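Local coordinates for citrate synthase (Thermotoga maritima, PDB 2P2W), which probably catalyses the condensation of oxaloacetate with acetyl-CoA and water to give citrate and free CoA, a step of the tricarboxylic acid cycle, at residues A[168-173]-A[321-326]; A[226-231]-A[276-281]. One frame throughout, in Å; residues are numbered along the deposited sequence.

Interaction 1 (A[168-173]-A[321-326]); sequences SAFILL and FATARV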
loop_
_atom_site.group_PDB
_atom_site.type_symbol
_atom_site.label_atom_id
_atom_site.label_comp_id
_atom_site.label_asym_id
_atom_site.label_seq_id
_atom_site.Cartn_x
_atom_site.Cartn_y
_atom_site.Cartn_z
ATOM N N SER A 168 -13.582 17.130 -16.969
ATOM C CA SER A 168 -14.818 16.689 -16.323
ATOM C C SER A 168 -14.611 15.280 -15.768
ATOM O O SER A 168 -15.049 14.967 -14.661
ATOM C CB SER A 168 -15.984 16.675 -17.320
ATOM O OG SER A 168 -16.372 17.987 -17.685
ATOM N N ALA A 169 -13.936 14.435 -16.544
ATOM C CA ALA A 169 -13.669 13.060 -16.124
ATOM C C ALA A 169 -12.834 13.021 -14.847
ATOM O O ALA A 169 -13.134 12.258 -13.924
ATOM C CB ALA A 169 -12.956 12.299 -17.238
ATOM N N PHE A 170 -11.781 13.832 -14.790
ATOM C CA PHE A 170 -10.944 13.855 -13.592
ATOM C C PHE A 170 -11.772 14.245 -12.369
ATOM O O PHE A 170 -11.693 13.602 -11.320
ATOM C CB PHE A 170 -9.788 14.845 -13.744
ATOM C CG PHE A 170 -8.655 14.342 -14.595
ATOM C CD1 PHE A 170 -8.281 13.001 -14.570
ATOM C CD2 PHE A 170 -7.912 15.232 -15.369
ATOM C CE1 PHE A 170 -7.179 12.554 -15.298
ATOM C CE2 PHE A 170 -6.811 14.798 -16.099
ATOM C CZ PHE A 170 -6.441 13.455 -16.064
ATOM N N ILE A 171 -12.564 15.302 -12.507
ATOM C CA ILE A 171 -13.399 15.772 -11.413
ATOM C C ILE A 171 -14.313 14.653 -10.903
ATOM O O ILE A 171 -14.448 14.455 -9.696
ATOM C CB ILE A 171 -14.245 16.993 -11.855
ATOM C CG1 ILE A 171 -13.316 18.157 -12.209
ATOM C CG2 ILE A 171 -15.216 17.395 -10.752
ATOM C CD1 ILE A 171 -14.022 19.360 -12.809
ATOM N N LEU A 172 -14.923 13.913 -11.822
ATOM C CA LEU A 172 -15.811 12.813 -11.445
ATOM C C LEU A 172 -15.082 11.697 -10.685
ATOM O O LEU A 172 -15.690 10.987 -9.884
ATOM C CB LEU A 172 -16.457 12.201 -12.691
ATOM C CG LEU A 172 -17.489 13.034 -13.450
ATOM C CD1 LEU A 172 -17.877 12.322 -14.742
ATOM C CD2 LEU A 172 -18.705 13.245 -12.567
ATOM N N LEU A 173 -13.784 11.556 -10.936
ATOM C CA LEU A 173 -12.981 10.504 -10.317
ATOM C C LEU A 173 -12.141 10.916 -9.107
ATOM O O LEU A 173 -11.449 10.084 -8.529
ATOM C CB LEU A 173 -12.041 9.901 -11.369
ATOM C CG LEU A 173 -12.674 9.230 -12.590
ATOM C CD1 LEU A 173 -11.627 9.063 -13.692
ATOM C CD2 LEU A 173 -13.252 7.880 -12.184
ATOM N N PHE A 321 -6.862 7.693 -13.650
ATOM C CA PHE A 321 -7.811 7.624 -12.547
ATOM C C PHE A 321 -7.079 8.174 -11.315
ATOM O O PHE A 321 -7.599 9.033 -10.597
ATOM C CB PHE A 321 -8.208 6.156 -12.322
ATOM C CG PHE A 321 -9.399 5.954 -11.413
ATOM C CD1 PHE A 321 -9.726 6.880 -10.425
ATOM C CD2 PHE A 321 -10.167 4.793 -11.518
ATOM C CE1 PHE A 321 -10.796 6.654 -9.557
ATOM C CE2 PHE A 321 -11.240 4.556 -10.653
ATOM C CZ PHE A 321 -11.554 5.488 -9.671
ATOM N N ALA A 322 -5.858 7.688 -11.094
ATOM C CA ALA A 322 -5.049 8.108 -9.949
ATOM C C ALA A 322 -4.707 9.601 -9.960
ATOM O O ALA A 322 -4.657 10.244 -8.911
ATOM C CB ALA A 322 -3.761 7.281 -9.891
ATOM N N THR A 323 -4.461 10.139 -11.148
ATOM C CA THR A 323 -4.122 11.549 -11.305
ATOM C C THR A 323 -5.190 12.406 -10.639
ATOM O O THR A 323 -4.904 13.480 -10.103
ATOM C CB THR A 323 -4.000 11.907 -12.802
ATOM O OG1 THR A 323 -2.890 11.195 -13.360
ATOM C CG2 THR A 323 -3.785 13.402 -12.993
ATOM N N ALA A 324 -6.424 11.918 -10.674
ATOM C CA ALA A 324 -7.528 12.628 -10.052
ATOM C C ALA A 324 -7.748 12.157 -8.615
ATOM O O ALA A 324 -7.791 12.966 -7.689
ATOM C CB ALA A 324 -8.804 12.427 -10.863
ATOM N N ARG A 325 -7.868 10.844 -8.435
ATOM C CA ARG A 325 -8.178 10.284 -7.108
ATOM C C ARG A 325 -7.098 10.575 -6.041
ATOM O O ARG A 325 -7.336 10.500 -4.843
ATOM C CB ARG A 325 -8.365 8.773 -7.262
ATOM C CG ARG A 325 -8.749 8.098 -5.946
ATOM C CD ARG A 325 -9.961 8.768 -5.288
ATOM N NE ARG A 325 -11.129 8.703 -6.170
ATOM C CZ ARG A 325 -11.813 7.543 -6.202
ATOM N NH1 ARG A 325 -11.426 6.522 -5.459
ATOM N NH2 ARG A 325 -12.889 7.433 -6.987
ATOM N N VAL A 326 -5.886 10.953 -6.445
ATOM C CA VAL A 326 -4.854 11.275 -5.465
ATOM C C VAL A 326 -5.355 12.413 -4.569
ATOM O O VAL A 326 -4.984 12.499 -3.396
ATOM C CB VAL A 326 -3.511 11.672 -6.151
ATOM C CG1 VAL A 326 -3.675 12.953 -6.948
ATOM C CG2 VAL A 326 -2.416 11.818 -5.101
HETATM O O HOH W 1 -15.046 9.532 -7.776
#
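Arg325 NH2 is gripped by two hydrogen bonds, one to a water molecule at 3.1 Å and one to a bound citrate anion, which probably comes from the crystallisation liquor. The water in turn donates to Leu172 O. Beside it, Arg325 NE donates directly to Leu173 O at 2.8 Å, so that the guanidinium spans two successive carbonyls of helix 163-173. This bond is bent, 141° at the hydrogen, and NE sits above the carbonyl plane. The arginine gets there by starting with CG anti to its backbone N (chi1 -178°) and then folding at chi2 and chi3. The rim of the Phe321 ring, at CE1, reaches one face of the guanidinium 3.4 Å from its plane, while NH2 lies at the edge of the ring, in its plane. The same ring takes Leu173 CD2 over one face, a CH-pi contact of 3.9 Å from that atom to the ring centroid. Further along the crossing, the small Ala324 lets the backbones draw close, its CB only 3.2 Å from Phe170 O. The Phe170 ring runs on past it, CD1 against Ala324 CB and CZ meeting Thr323 CG2 obliquely at 4.1 Å. The axes of 168-173 and 321-326 cross at -55° and come within 7.9 Å. Phe321 also touches Asp300, consistent with a place for this buried helix crossing beside the predicted active site of the mainly helical citrate synthase fold.

Interaction 2 (A[226-231]-A[276-281]); sequences GSEDRV and LFRIAS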
loop_
_atom_site.group_PDB
_atom_site.type_symbol
_atom_site.label_atom_id
_atom_site.label_comp_id
_atom_site.label_asym_id
_atom_site.label_seq_id
_atom_site.Cartn_x
_atom_site.Cartn_y
_atom_site.Cartn_z
ATOM N N GLY A 226 -17.043 -8.010 -29.529
ATOM C CA GLY A 226 -17.043 -7.737 -30.957
ATOM C C GLY A 226 -18.069 -6.776 -31.511
ATOM O O GLY A 226 -17.717 -5.872 -32.269
ATOM N N SER A 227 -19.338 -6.972 -31.167
ATOM C CA SER A 227 -20.380 -6.084 -31.667
ATOM C C SER A 227 -21.648 -6.197 -30.848
ATOM O O SER A 227 -21.790 -7.097 -30.017
ATOM C CB SER A 227 -20.714 -6.411 -33.119
ATOM O OG SER A 227 -21.492 -7.590 -33.194
ATOM N N GLU A 228 -22.570 -5.280 -31.111
ATOM C CA GLU A 228 -23.847 -5.237 -30.425
ATOM C C GLU A 228 -24.642 -6.523 -30.629
ATOM O O GLU A 228 -25.437 -6.904 -29.778
ATOM C CB GLU A 228 -24.679 -4.051 -30.930
ATOM C CG GLU A 228 -24.004 -2.693 -30.815
ATOM C CD GLU A 228 -23.208 -2.309 -32.059
ATOM O OE1 GLU A 228 -22.305 -3.068 -32.462
ATOM O OE2 GLU A 228 -23.485 -1.230 -32.629
ATOM N N ASP A 229 -24.428 -7.188 -31.761
ATOM C CA ASP A 229 -25.156 -8.418 -32.066
ATOM C C ASP A 229 -24.735 -9.602 -31.207
ATOM O O ASP A 229 -25.492 -10.559 -31.054
ATOM C CB ASP A 229 -24.971 -8.807 -33.537
ATOM C CG ASP A 229 -25.434 -7.727 -34.496
ATOM O OD1 ASP A 229 -26.505 -7.133 -34.253
ATOM O OD2 ASP A 229 -24.732 -7.486 -35.502
ATOM N N ARG A 230 -23.531 -9.533 -30.649
ATOM C CA ARG A 230 -23.002 -10.624 -29.845
ATOM C C ARG A 230 -23.071 -10.409 -28.330
ATOM O O ARG A 230 -22.601 -11.250 -27.563
ATOM C CB ARG A 230 -21.555 -10.888 -30.270
ATOM C CG ARG A 230 -21.415 -11.251 -31.748
ATOM C CD ARG A 230 -19.984 -11.080 -32.247
ATOM N NE ARG A 230 -19.044 -11.967 -31.571
ATOM C CZ ARG A 230 -18.821 -13.233 -31.912
ATOM N NH1 ARG A 230 -19.470 -13.774 -32.936
ATOM N NH2 ARG A 230 -17.949 -13.958 -31.223
ATOM N N VAL A 231 -23.662 -9.298 -27.901
ATOM C CA VAL A 231 -23.766 -8.997 -26.474
ATOM C C VAL A 231 -24.517 -10.060 -25.668
ATOM O O VAL A 231 -24.004 -10.568 -24.673
ATOM C CB VAL A 231 -24.423 -7.612 -26.247
ATOM C CG1 VAL A 231 -24.856 -7.455 -24.794
ATOM C CG2 VAL A 231 -23.432 -6.515 -26.602
ATOM N N LEU A 276 -16.370 1.135 -29.742
ATOM C CA LEU A 276 -16.287 0.749 -28.338
ATOM C C LEU A 276 -17.513 1.248 -27.582
ATOM O O LEU A 276 -18.129 0.507 -26.816
ATOM C CB LEU A 276 -15.013 1.324 -27.703
ATOM C CG LEU A 276 -13.697 0.732 -28.220
ATOM C CD1 LEU A 276 -12.507 1.490 -27.637
ATOM C CD2 LEU A 276 -13.629 -0.751 -27.844
ATOM N N PHE A 277 -17.873 2.508 -27.803
ATOM C CA PHE A 277 -19.027 3.068 -27.125
ATOM C C PHE A 277 -20.306 2.319 -27.499
ATOM O O PHE A 277 -21.117 2.008 -26.629
ATOM C CB PHE A 277 -19.183 4.555 -27.457
ATOM C CG PHE A 277 -20.392 5.188 -26.827
ATOM C CD1 PHE A 277 -20.549 5.194 -25.442
ATOM C CD2 PHE A 277 -21.381 5.769 -27.616
ATOM C CE1 PHE A 277 -21.677 5.771 -24.850
ATOM C CE2 PHE A 277 -22.510 6.346 -27.035
ATOM C CZ PHE A 277 -22.659 6.347 -25.650
ATOM N N ARG A 278 -20.482 2.025 -28.785
ATOM C CA ARG A 278 -21.682 1.319 -29.241
ATOM C C ARG A 278 -21.822 -0.018 -28.514
ATOM O O ARG A 278 -22.910 -0.385 -28.070
ATOM C CB ARG A 278 -21.628 1.059 -30.754
ATOM C CG ARG A 278 -21.588 2.296 -31.660
ATOM C CD ARG A 278 -22.908 3.058 -31.695
ATOM N NE ARG A 278 -22.915 4.124 -32.706
ATOM C CZ ARG A 278 -23.199 3.954 -33.998
ATOM N NH1 ARG A 278 -23.512 2.755 -34.469
ATOM N NH2 ARG A 278 -23.166 4.992 -34.828
ATOM N N ILE A 279 -20.720 -0.749 -28.402
ATOM C CA ILE A 279 -20.746 -2.046 -27.732
ATOM C C ILE A 279 -21.060 -1.892 -26.239
ATOM O O ILE A 279 -21.898 -2.610 -25.693
ATOM C CB ILE A 279 -19.394 -2.787 -27.910
ATOM C CG1 ILE A 279 -19.129 -3.017 -29.403
ATOM C CG2 ILE A 279 -19.421 -4.130 -27.174
ATOM C CD1 ILE A 279 -17.738 -3.541 -29.724
ATOM N N ALA A 280 -20.390 -0.948 -25.587
ATOM C CA ALA A 280 -20.600 -0.708 -24.157
ATOM C C ALA A 280 -22.045 -0.290 -23.872
ATOM O O ALA A 280 -22.645 -0.695 -22.868
ATOM C CB ALA A 280 -19.639 0.374 -23.673
ATOM N N SER A 281 -22.599 0.528 -24.758
ATOM C CA SER A 281 -23.968 0.994 -24.595
ATOM C C SER A 281 -24.940 -0.172 -24.739
ATOM O O SER A 281 -25.923 -0.269 -24.001
ATOM C CB SER A 281 -24.279 2.074 -25.633
ATOM O OG SER A 281 -25.495 2.728 -25.320
#
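Along helix 275-289 the first residue to meet the loop 226-231 is Arg278, which does so with the base of its side chain. Its CB lies 3.5 Å from Glu228 OE2, while the guanidinium swings off after a bend at chi2 (-71°) and is held by Pro272 O and Asp273. Glu228 OE2 and Arg278 NH1 stay 4.4 Å apart, too far for a salt bridge, with carboxylate and guanidinium planes turned 63° from each other. Glu228 is itself bent at chi2, which lays CG 3.7 Å from Arg278 O and brings OE1 to a salt bridge with Lys275, just ahead of 276-281. An alanine in place of Glu228 would probably cost the loop its tie to Lys275, together with the contacts of CG with Arg278 O and of the carboxylate with Arg278 CB. The loop is the short connection between helices 214-225 and 231-241, and Gly226 makes the turn out of the first of them with a positive phi (88°). Ile279 follows on the helix and reaches the start of this turn: CG1, anti to its own carbonyl carbon, rests 4.0 Å from Ser227 CA, and CD1 extends to Gly226 O at 3.5 Å. Val231, at the start of helix 231-241, brings CG2 to 4.3 Å from Ile279 O.

How the interactions relate
Interaction 1 lies about 6 Å from the centre of the chain and all its touching residues are buried; interaction 2, centred about 25 Å out, is only partly buried. Helices 258-270 and 299-309 touch both segments of interaction 1, but in interaction 2 only 276-281, through side chains that make no contact with 226-231. Interaction 1 crosses two helices, whereas interaction 2 sets an interhelical loop against a helix. The chemistry follows the place: near the predicted active site an arginine makes a direct bond and a water bridge to backbone carbonyls amid aromatic packing, while at the periphery no hydrogen bond joins the segments and the charged side chains find their stronger partners nearby.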